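Local coordinates for protein beta-galactosidase (Trichoderma reesei, PDB 3OG2) that probably hydrolyses terminal non-reducing beta-D-galactose residues from beta-D-galactosides, as a glycosylated, multidomain family 35 glycoside hydrolase built on a TIM barrel, at residues A[291-296]-A[347-352]. Numbering follows the deposited sequence.
Sequences GFEQCS and SIREDR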
loop_
_atom_site.group_PDB
_atom_site.type_symbol
_atom_site.label_atom_id
_atom_site.label_comp_id
_atom_site.label_asym_id
_atom_site.label_seq_id
_atom_site.Cartn_x
_atom_site.Cartn_y
_atom_site.Cartn_z
ATOM N N GLY A 291 -11.336 9.974 5.014
ATOM C CA GLY A 291 -10.410 9.303 5.922
ATOM C C GLY A 291 -10.315 7.821 5.601
ATOM O O GLY A 291 -11.279 7.195 5.152
ATOM N N PHE A 292 -9.175 7.225 5.884
ATOM C CA PHE A 292 -8.932 5.836 5.517
ATOM C C PHE A 292 -9.684 4.868 6.434
ATOM O O PHE A 292 -9.848 3.706 6.048
ATOM C CB PHE A 292 -7.408 5.534 5.521
ATOM C CG PHE A 292 -6.789 6.094 4.256
ATOM C CD1 PHE A 292 -7.212 5.677 2.996
ATOM C CD2 PHE A 292 -5.763 7.057 4.335
ATOM C CE1 PHE A 292 -6.620 6.211 1.844
ATOM C CE2 PHE A 292 -5.179 7.539 3.181
ATOM C CZ PHE A 292 -5.564 7.126 1.918
ATOM N N GLU A 293 -10.147 5.302 7.625
ATOM C CA GLU A 293 -10.985 4.391 8.384
ATOM C C GLU A 293 -12.277 4.116 7.618
ATOM O O GLU A 293 -12.706 2.943 7.567
ATOM C CB GLU A 293 -11.351 4.977 9.752
ATOM C CG GLU A 293 -10.275 4.785 10.794
ATOM C CD GLU A 293 -9.922 3.296 10.944
ATOM O OE1 GLU A 293 -10.751 2.439 11.347
ATOM O OE2 GLU A 293 -8.775 2.961 10.592
ATOM N N GLN A 294 -12.890 5.140 7.038
ATOM C CA GLN A 294 -14.116 4.965 6.235
ATOM C C GLN A 294 -13.796 4.167 4.967
ATOM O O GLN A 294 -14.544 3.262 4.536
ATOM C CB GLN A 294 -14.751 6.335 5.970
ATOM C CG GLN A 294 -16.259 6.226 6.158
ATOM C CD GLN A 294 -16.950 7.555 6.144
ATOM O OE1 GLN A 294 -16.940 8.241 7.157
ATOM N NE2 GLN A 294 -17.558 7.923 5.012
ATOM N N CYS A 295 -12.617 4.411 4.347
ATOM C CA CYS A 295 -12.286 3.527 3.219
ATOM C C CYS A 295 -12.117 2.059 3.605
ATOM O O CYS A 295 -12.490 1.169 2.833
ATOM C CB CYS A 295 -11.014 4.044 2.536
ATOM S SG CYS A 295 -11.172 5.677 1.791
ATOM N N SER A 296 -11.576 1.785 4.777
ATOM C CA SER A 296 -11.425 0.399 5.230
ATOM C C SER A 296 -12.787 -0.253 5.554
ATOM O O SER A 296 -12.921 -1.460 5.476
ATOM C CB SER A 296 -10.532 0.298 6.462
ATOM O OG SER A 296 -11.252 0.686 7.660
ATOM N N SER A 347 -5.402 -4.098 4.234
ATOM C CA SER A 347 -5.404 -5.158 5.277
ATOM C C SER A 347 -4.288 -4.980 6.282
ATOM O O SER A 347 -4.503 -5.387 7.427
ATOM C CB SER A 347 -5.310 -6.543 4.658
ATOM O OG SER A 347 -4.162 -6.682 3.855
ATOM N N ILE A 348 -3.161 -4.405 5.896
ATOM C CA ILE A 348 -2.121 -4.024 6.859
ATOM C C ILE A 348 -2.130 -2.501 6.959
ATOM O O ILE A 348 -2.007 -1.845 5.922
ATOM C CB ILE A 348 -0.748 -4.534 6.413
ATOM C CG1 ILE A 348 -0.781 -6.049 6.145
ATOM C CG2 ILE A 348 0.292 -4.138 7.430
ATOM C CD1 ILE A 348 0.500 -6.642 5.567
ATOM N N ARG A 349 -2.338 -1.976 8.168
ATOM C CA ARG A 349 -2.459 -0.535 8.322
ATOM C C ARG A 349 -1.124 0.159 8.027
ATOM O O ARG A 349 -0.039 -0.472 8.017
ATOM C CB ARG A 349 -2.795 -0.205 9.762
ATOM C CG ARG A 349 -4.208 -0.637 10.193
ATOM C CD ARG A 349 -4.374 -0.181 11.638
ATOM N NE ARG A 349 -5.644 -0.608 12.240
ATOM C CZ ARG A 349 -6.757 0.075 12.146
ATOM N NH1 ARG A 349 -6.824 1.237 11.468
ATOM N NH2 ARG A 349 -7.849 -0.403 12.761
ATOM N N GLU A 350 -1.198 1.486 7.888
ATOM C CA GLU A 350 -0.005 2.308 7.663
ATOM C C GLU A 350 1.028 2.125 8.740
ATOM O O GLU A 350 2.214 2.184 8.458
ATOM C CB GLU A 350 -0.504 3.766 7.618
ATOM C CG GLU A 350 0.612 4.774 7.425
ATOM C CD GLU A 350 0.059 6.175 7.182
ATOM O OE1 GLU A 350 -1.157 6.397 7.452
ATOM O OE2 GLU A 350 0.813 7.063 6.709
ATOM N N ASP A 351 0.563 1.918 9.990
ATOM C CA ASP A 351 1.484 1.685 11.128
ATOM C C ASP A 351 1.832 0.197 11.276
ATOM O O ASP A 351 2.459 -0.172 12.284
ATOM C CB ASP A 351 0.900 2.310 12.383
ATOM C CG ASP A 351 -0.343 1.618 12.884
ATOM O OD1 ASP A 351 -0.748 0.559 12.354
ATOM O OD2 ASP A 351 -0.976 2.130 13.859
ATOM N N ARG A 352 1.467 -0.629 10.320
ATOM C CA ARG A 352 1.808 -2.052 10.135
ATOM C C ARG A 352 0.965 -2.960 11.043
ATOM O O ARG A 352 1.225 -4.174 11.090
ATOM C CB ARG A 352 3.321 -2.374 10.202
ATOM C CG ARG A 352 4.136 -1.353 9.397
ATOM C CD ARG A 352 5.641 -1.621 9.464
ATOM N NE ARG A 352 6.056 -1.792 10.844
ATOM C CZ ARG A 352 6.187 -0.854 11.760
ATOM N NH1 ARG A 352 5.967 0.433 11.447
ATOM N NH2 ARG A 352 6.556 -1.229 12.990
#
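Glu293 OE2 is gripped by two arginines at once: Arg349 NH1 donates a hydrogen bond to it at 2.7 Å, and Arg356, a few residues further along the chain, forms a second salt bridge through its NH2. The pair illustrates how a single ionic link can tie a short helix to a loop when almost nothing else touches between them, for the two segments bury just 80 Å² together. Arg349 NH1 reaches the syn side of the carboxylate, somewhat out of its plane, while OE2 lies at the edge of the guanidinium and close to the plane of that group. The N-H...O angle of 150° leaves the bond moderately bent, and the two flat groups are turned 21° apart. This is a one-oxygen bridge, since Glu293 OE1 stays 4.1 Å from Arg349 NH1. A bend at chi2 (-56°) folds the glutamate, whereas Arg349 runs extended from CG to NE, and the two side chains cross at about a right angle. Asp355 takes Arg349 NE in another salt bridge, which should help fix the rotation of the guanidinium. With two arginines at OE2, the carboxylate is probably favoured in its charged form. On the helix itself, Ser296 OG bonds back to Glu293 O at 2.7 Å. The bridge lies at the surface of the TIM-barrel domain, away from the galactose site, and joins the first turn of helix 292-298, anchored to Cys246 by the Cys295 disulfide, to the type I turn Arg349-Arg352 in the loop between strand 318-321 and helix 357-370.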